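Local structure of phosphoglycerate dehydrogenase (Lactobacillus plantarum, 3EVT) at residues T205-F214 / P230-A240. The protein probably catalyses the NAD-dependent oxidation of 3-phosphoglycerate to 3-phosphohydroxypyruvate, as a member of the D-isomer specific 2-hydroxyacid dehydrogenases. Residues are numbered along the deposited sequence; the frame is centred on the assembly and turned at random.
Sequences THHLFSTELF and PAVDTTALMTA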
ATOM      1  N   THR A 205      -8.582 -28.925   3.981  1.00 64.23           N
ATOM      2  CA  THR A 205      -7.707 -27.790   4.237  1.00 63.32           C
ATOM      3  C   THR A 205      -7.619 -27.574   5.729  1.00 62.30           C
ATOM      4  O   THR A 205      -7.212 -26.513   6.188  1.00 62.09           O
ATOM      5  CB  THR A 205      -8.199 -26.516   3.559  1.00 63.98           C
ATOM      6  OG1 THR A 205      -9.505 -26.192   4.050  1.00 63.83           O
ATOM      7  CG2 THR A 205      -8.253 -26.709   2.028  1.00 63.92           C
ATOM      8  N   HIS A 206      -7.989 -28.602   6.483  1.00 61.22           N
ATOM      9  CA  HIS A 206      -7.874 -28.573   7.935  1.00 60.55           C
ATOM     10  C   HIS A 206      -6.440 -28.948   8.255  1.00 59.65           C
ATOM     11  O   HIS A 206      -5.903 -29.906   7.676  1.00 58.80           O
ATOM     12  CB  HIS A 206      -8.882 -29.554   8.595  1.00 61.41           C
ATOM     13  CG  HIS A 206      -8.727 -29.673  10.083  1.00 62.47           C
ATOM     14  ND1 HIS A 206      -7.755 -30.465  10.669  1.00 62.87           N
ATOM     15  CD2 HIS A 206      -9.404 -29.089  11.104  1.00 61.40           C
ATOM     16  CE1 HIS A 206      -7.840 -30.366  11.982  1.00 60.48           C
ATOM     17  NE2 HIS A 206      -8.826 -29.531  12.273  1.00 61.97           N
ATOM     18  N   HIS A 207      -5.808 -28.174   9.147  1.00 58.72           N
ATOM     19  CA  HIS A 207      -4.379 -28.317   9.443  1.00 57.78           C
ATOM     20  C   HIS A 207      -3.507 -28.378   8.175  1.00 56.89           C
ATOM     21  O   HIS A 207      -2.508 -29.102   8.115  1.00 56.56           O
ATOM     22  CB  HIS A 207      -4.130 -29.511  10.377  1.00 57.75           C
ATOM     23  CG  HIS A 207      -4.559 -29.259  11.796  1.00 60.76           C
ATOM     24  ND1 HIS A 207      -4.096 -29.996  12.864  1.00 62.58           N
ATOM     25  CD2 HIS A 207      -5.383 -28.315  12.323  1.00 63.45           C
ATOM     26  CE1 HIS A 207      -4.630 -29.537  13.983  1.00 62.38           C
ATOM     27  NE2 HIS A 207      -5.419 -28.520  13.684  1.00 64.19           N
ATOM     28  N   LEU A 208      -3.915 -27.630   7.154  1.00 55.78           N
ATOM     29  CA  LEU A 208      -3.138 -27.503   5.924  1.00 55.42           C
ATOM     30  C   LEU A 208      -1.804 -26.833   6.251  1.00 55.03           C
ATOM     31  O   LEU A 208      -0.742 -27.231   5.767  1.00 55.69           O
ATOM     32  CB  LEU A 208      -3.925 -26.675   4.897  1.00 56.07           C
ATOM     33  CG  LEU A 208      -3.096 -26.411   3.646  1.00 55.79           C
ATOM     34  CD1 LEU A 208      -2.567 -27.719   3.192  1.00 58.19           C
ATOM     35  CD2 LEU A 208      -3.895 -25.740   2.566  1.00 56.37           C
ATOM     36  N   PHE A 209      -1.855 -25.833   7.132  1.00 53.91           N
ATOM     37  CA  PHE A 209      -0.639 -25.188   7.630  1.00 52.73           C
ATOM     38  C   PHE A 209      -0.060 -25.932   8.829  1.00 53.28           C
ATOM     39  O   PHE A 209      -0.394 -25.702   9.992  1.00 52.41           O
ATOM     40  CB  PHE A 209      -0.888 -23.675   7.822  1.00 51.36           C
ATOM     41  CG  PHE A 209      -1.384 -23.028   6.553  1.00 48.32           C
ATOM     42  CD1 PHE A 209      -0.488 -22.515   5.613  1.00 43.56           C
ATOM     43  CD2 PHE A 209      -2.750 -23.013   6.248  1.00 46.52           C
ATOM     44  CE1 PHE A 209      -0.939 -21.965   4.385  1.00 42.98           C
ATOM     45  CE2 PHE A 209      -3.206 -22.490   5.040  1.00 43.72           C
ATOM     46  CZ  PHE A 209      -2.284 -21.952   4.092  1.00 43.70           C
ATOM     47  N   SER A 210       0.832 -26.859   8.519  1.00 54.46           N
ATOM     48  CA  SER A 210       1.349 -27.738   9.537  1.00 56.03           C
ATOM     49  C   SER A 210       2.752 -28.210   9.154  1.00 56.60           C
ATOM     50  O   SER A 210       3.398 -27.627   8.252  1.00 56.22           O
ATOM     51  CB  SER A 210       0.382 -28.922   9.711  1.00 56.48           C
ATOM     52  OG  SER A 210       0.592 -29.580  10.945  1.00 60.07           O
ATOM     53  N   THR A 211       3.237 -29.251   9.842  1.00 57.20           N
ATOM     54  CA  THR A 211       4.642 -29.666   9.713  1.00 57.36           C
ATOM     55  C   THR A 211       5.143 -29.808   8.284  1.00 57.51           C
ATOM     56  O   THR A 211       6.179 -29.226   7.945  1.00 58.31           O
ATOM     57  CB  THR A 211       5.037 -30.939  10.597  1.00 58.03           C
ATOM     58  OG1 THR A 211       5.269 -30.536  11.954  1.00 58.40           O
ATOM     59  CG2 THR A 211       6.336 -31.564  10.095  1.00 57.54           C
ATOM     60  N   GLU A 212       4.457 -30.580   7.435  1.00 57.34           N
ATOM     61  CA  GLU A 212       4.994 -30.793   6.082  1.00 56.36           C
ATOM     62  C   GLU A 212       5.167 -29.476   5.328  1.00 55.83           C
ATOM     63  O   GLU A 212       6.251 -29.204   4.772  1.00 55.99           O
ATOM     64  CB  GLU A 212       4.103 -31.740   5.276  1.00 57.13           C
ATOM     65  N   LEU A 213       4.093 -28.672   5.311  1.00 54.78           N
ATOM     66  CA  LEU A 213       4.062 -27.343   4.637  1.00 54.13           C
ATOM     67  C   LEU A 213       5.200 -26.450   5.101  1.00 53.71           C
ATOM     68  O   LEU A 213       6.001 -25.982   4.289  1.00 53.87           O
ATOM     69  CB  LEU A 213       2.715 -26.610   4.824  1.00 53.19           C
ATOM     70  CG  LEU A 213       2.560 -25.288   4.024  1.00 51.97           C
ATOM     71  CD1 LEU A 213       1.118 -24.925   3.638  1.00 48.49           C
ATOM     72  CD2 LEU A 213       3.237 -24.070   4.668  1.00 47.92           C
ATOM     73  N   PHE A 214       5.299 -26.288   6.418  1.00 53.92           N
ATOM     74  CA  PHE A 214       6.307 -25.454   7.018  1.00 54.85           C
ATOM     75  C   PHE A 214       7.698 -25.904   6.616  1.00 55.75           C
ATOM     76  O   PHE A 214       8.561 -25.079   6.366  1.00 56.58           O
ATOM     77  CB  PHE A 214       6.159 -25.416   8.551  1.00 54.57           C
ATOM     78  CG  PHE A 214       4.883 -24.776   9.021  1.00 55.18           C
ATOM     79  CD1 PHE A 214       4.274 -23.774   8.268  1.00 52.86           C
ATOM     80  CD2 PHE A 214       4.279 -25.181  10.214  1.00 55.76           C
ATOM     81  CE1 PHE A 214       3.100 -23.185   8.690  1.00 53.36           C
ATOM     82  CE2 PHE A 214       3.080 -24.599  10.654  1.00 55.60           C
ATOM     83  CZ  PHE A 214       2.485 -23.596   9.884  1.00 53.92           C
ATOM     84  N   PRO A 230      -8.667 -23.371  12.407  1.00 49.98           N
ATOM     85  CA  PRO A 230      -8.182 -24.766  12.219  1.00 49.96           C
ATOM     86  C   PRO A 230      -7.413 -25.046  10.916  1.00 50.28           C
ATOM     87  O   PRO A 230      -7.063 -26.184  10.675  1.00 51.01           O
ATOM     88  CB  PRO A 230      -9.474 -25.614  12.232  1.00 50.00           C
ATOM     89  CG  PRO A 230     -10.589 -24.659  12.766  1.00 50.58           C
ATOM     90  CD  PRO A 230     -10.145 -23.272  12.389  1.00 49.05           C
ATOM     91  N   ALA A 231      -7.191 -24.043  10.070  1.00 48.96           N
ATOM     92  CA  ALA A 231      -6.348 -24.244   8.902  1.00 48.93           C
ATOM     93  C   ALA A 231      -4.919 -24.457   9.367  1.00 48.76           C
ATOM     94  O   ALA A 231      -4.128 -25.062   8.681  1.00 48.68           O
ATOM     95  CB  ALA A 231      -6.426 -23.033   7.952  1.00 47.26           C
ATOM     96  N   VAL A 232      -4.629 -23.939  10.554  1.00 50.25           N
ATOM     97  CA  VAL A 232      -3.302 -23.866  11.104  1.00 51.08           C
ATOM     98  C   VAL A 232      -3.176 -24.692  12.383  1.00 52.59           C
ATOM     99  O   VAL A 232      -3.905 -24.520  13.361  1.00 51.67           O
ATOM    100  CB  VAL A 232      -2.952 -22.381  11.422  1.00 51.40           C
ATOM    101  CG1 VAL A 232      -1.661 -22.246  12.237  1.00 49.95           C
ATOM    102  CG2 VAL A 232      -2.955 -21.535  10.136  1.00 50.65           C
ATOM    103  N   ASP A 233      -2.213 -25.599  12.351  1.00 55.05           N
ATOM    104  CA  ASP A 233      -1.857 -26.429  13.474  1.00 56.12           C
ATOM    105  C   ASP A 233      -1.012 -25.594  14.435  1.00 56.47           C
ATOM    106  O   ASP A 233       0.160 -25.249  14.155  1.00 56.51           O
ATOM    107  CB  ASP A 233      -1.102 -27.632  12.923  1.00 57.02           C
ATOM    108  CG  ASP A 233      -0.716 -28.633  13.996  1.00 60.36           C
ATOM    109  OD1 ASP A 233      -0.468 -28.218  15.143  1.00 59.01           O
ATOM    110  OD2 ASP A 233      -0.601 -29.845  13.653  1.00 67.88           O
ATOM    111  N   THR A 234      -1.606 -25.271  15.572  1.00 56.58           N
ATOM    112  CA  THR A 234      -1.023 -24.351  16.529  1.00 57.69           C
ATOM    113  C   THR A 234       0.306 -24.895  17.052  1.00 57.58           C
ATOM    114  O   THR A 234       1.269 -24.155  17.273  1.00 57.85           O
ATOM    115  CB  THR A 234      -1.984 -24.164  17.733  1.00 57.97           C
ATOM    116  OG1 THR A 234      -3.084 -23.316  17.364  1.00 60.13           O
ATOM    117  CG2 THR A 234      -1.261 -23.511  18.851  1.00 60.34           C
ATOM    118  N   THR A 235       0.359 -26.206  17.238  1.00 57.45           N
ATOM    119  CA  THR A 235       1.573 -26.832  17.746  1.00 57.56           C
ATOM    120  C   THR A 235       2.730 -26.802  16.755  1.00 56.20           C
ATOM    121  O   THR A 235       3.836 -26.341  17.101  1.00 56.00           O
ATOM    122  CB  THR A 235       1.290 -28.275  18.218  1.00 58.11           C
ATOM    123  OG1 THR A 235       0.449 -28.187  19.378  1.00 60.44           O
ATOM    124  CG2 THR A 235       2.592 -28.986  18.578  1.00 57.79           C
ATOM    125  N   ALA A 236       2.444 -27.251  15.532  1.00 54.74           N
ATOM    126  CA  ALA A 236       3.412 -27.185  14.438  1.00 54.27           C
ATOM    127  C   ALA A 236       3.931 -25.751  14.254  1.00 54.52           C
ATOM    128  O   ALA A 236       5.152 -25.530  14.101  1.00 54.75           O
ATOM    129  CB  ALA A 236       2.788 -27.695  13.170  1.00 53.75           C
ATOM    130  N   LEU A 237       3.004 -24.781  14.296  1.00 53.42           N
ATOM    131  CA  LEU A 237       3.338 -23.369  14.134  1.00 52.79           C
ATOM    132  C   LEU A 237       4.392 -22.943  15.178  1.00 52.95           C
ATOM    133  O   LEU A 237       5.461 -22.387  14.833  1.00 52.54           O
ATOM    134  CB  LEU A 237       2.070 -22.487  14.180  1.00 52.18           C
ATOM    135  CG  LEU A 237       2.328 -20.945  14.204  1.00 52.76           C
ATOM    136  CD1 LEU A 237       3.030 -20.409  12.939  1.00 51.69           C
ATOM    137  CD2 LEU A 237       1.091 -20.107  14.478  1.00 49.97           C
ATOM    138  N   MET A 238       4.111 -23.226  16.452  1.00 53.47           N
ATOM    139  CA  MET A 238       5.039 -22.850  17.501  1.00 53.64           C
ATOM    140  C   MET A 238       6.395 -23.533  17.347  1.00 53.99           C
ATOM    141  O   MET A 238       7.432 -22.888  17.561  1.00 53.34           O
ATOM    142  CB  MET A 238       4.428 -23.045  18.892  1.00 54.01           C
ATOM    143  CG  MET A 238       3.314 -21.994  19.197  1.00 54.63           C
ATOM    144  SD  MET A 238       2.750 -22.057  20.906  1.00 52.48           S
ATOM    145  CE  MET A 238       1.788 -23.550  20.720  1.00 48.60           C
ATOM    146  N   THR A 239       6.397 -24.803  16.916  1.00 53.63           N
ATOM    147  CA  THR A 239       7.663 -25.477  16.667  1.00 54.06           C
ATOM    148  C   THR A 239       8.405 -24.993  15.390  1.00 52.90           C
ATOM    149  O   THR A 239       9.639 -24.842  15.406  1.00 52.17           O
ATOM    150  CB  THR A 239       7.584 -27.050  16.910  1.00 54.27           C
ATOM    151  OG1 THR A 239       6.865 -27.675  15.870  1.00 57.00           O
ATOM    152  CG2 THR A 239       6.830 -27.369  18.219  1.00 54.88           C
ATOM    153  N   ALA A 240       7.664 -24.649  14.334  1.00 52.75           N
ATOM    154  CA  ALA A 240       8.271 -24.011  13.131  1.00 52.11           C
ATOM    155  C   ALA A 240       8.952 -22.675  13.445  1.00 52.17           C
ATOM    156  O   ALA A 240       9.991 -22.356  12.866  1.00 52.81           O
ATOM    157  CB  ALA A 240       7.254 -23.796  12.056  1.00 51.93           C
TER
HETATM  158  O   HOH W   1       6.181 -27.496  12.531  1.00 49.07           O
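Phe209 and Val232 form a single backbone bridge, their CA atoms 4.6 Å apart, flanked by three backbone hydrogen bonds: His207 N to Pro230 O, Phe209 N to Ala231 O at 2.9 Å, and Asp233 N back to Phe209 O. The His207 ring lies between two neighbours. Asp233 CB sits over one face in a CH-pi contact, 4.0 Å from the ring centroid, while His206 CE1 comes over the rim of the opposite face; Pro230 O meets the ring's edge in plane, 3.2 Å from CD2. NE2 is hydrogen-bonded to Glu255 beyond the two segments. With an alanine here, Glu255 would probably lose this partner and Asp233 CB the ring that packs on it. Asp233 is the N-cap of helix 234-242. With CG anti to the backbone N (chi1 -177°), its carboxylate reaches the first N-H groups of the helix: OD1 takes a nearly straight bond from Ala236 N at 3.1 Å and a weak one from Thr235 N, while OD2 accepts from Ser210 OG, which meets it from above the carboxylate plane at 3.0 Å. Further along, the Phe214 ring rests obliquely on the neighbouring helix, CD2 reaching Ala240 CB at 3.8 Å and CE2 lying near Ala236 and Leu237. Water 1, at the edge of this ring, donates to Ala236 O and bonds Thr211 OG1. Deeper in, Phe209 CB packs on Val232 CG2, and its ring, edge-to-face with Tyr143, packs against side chains of strands 194-197 and 222-225 of the Rossmann-type sheet. The two loops that follow these adjacent strands are thus stitched by backbone bonds, and one carboxylate both caps a helix and accepts from the other loop, an arrangement likely to fix how the two helix starts sit against each other.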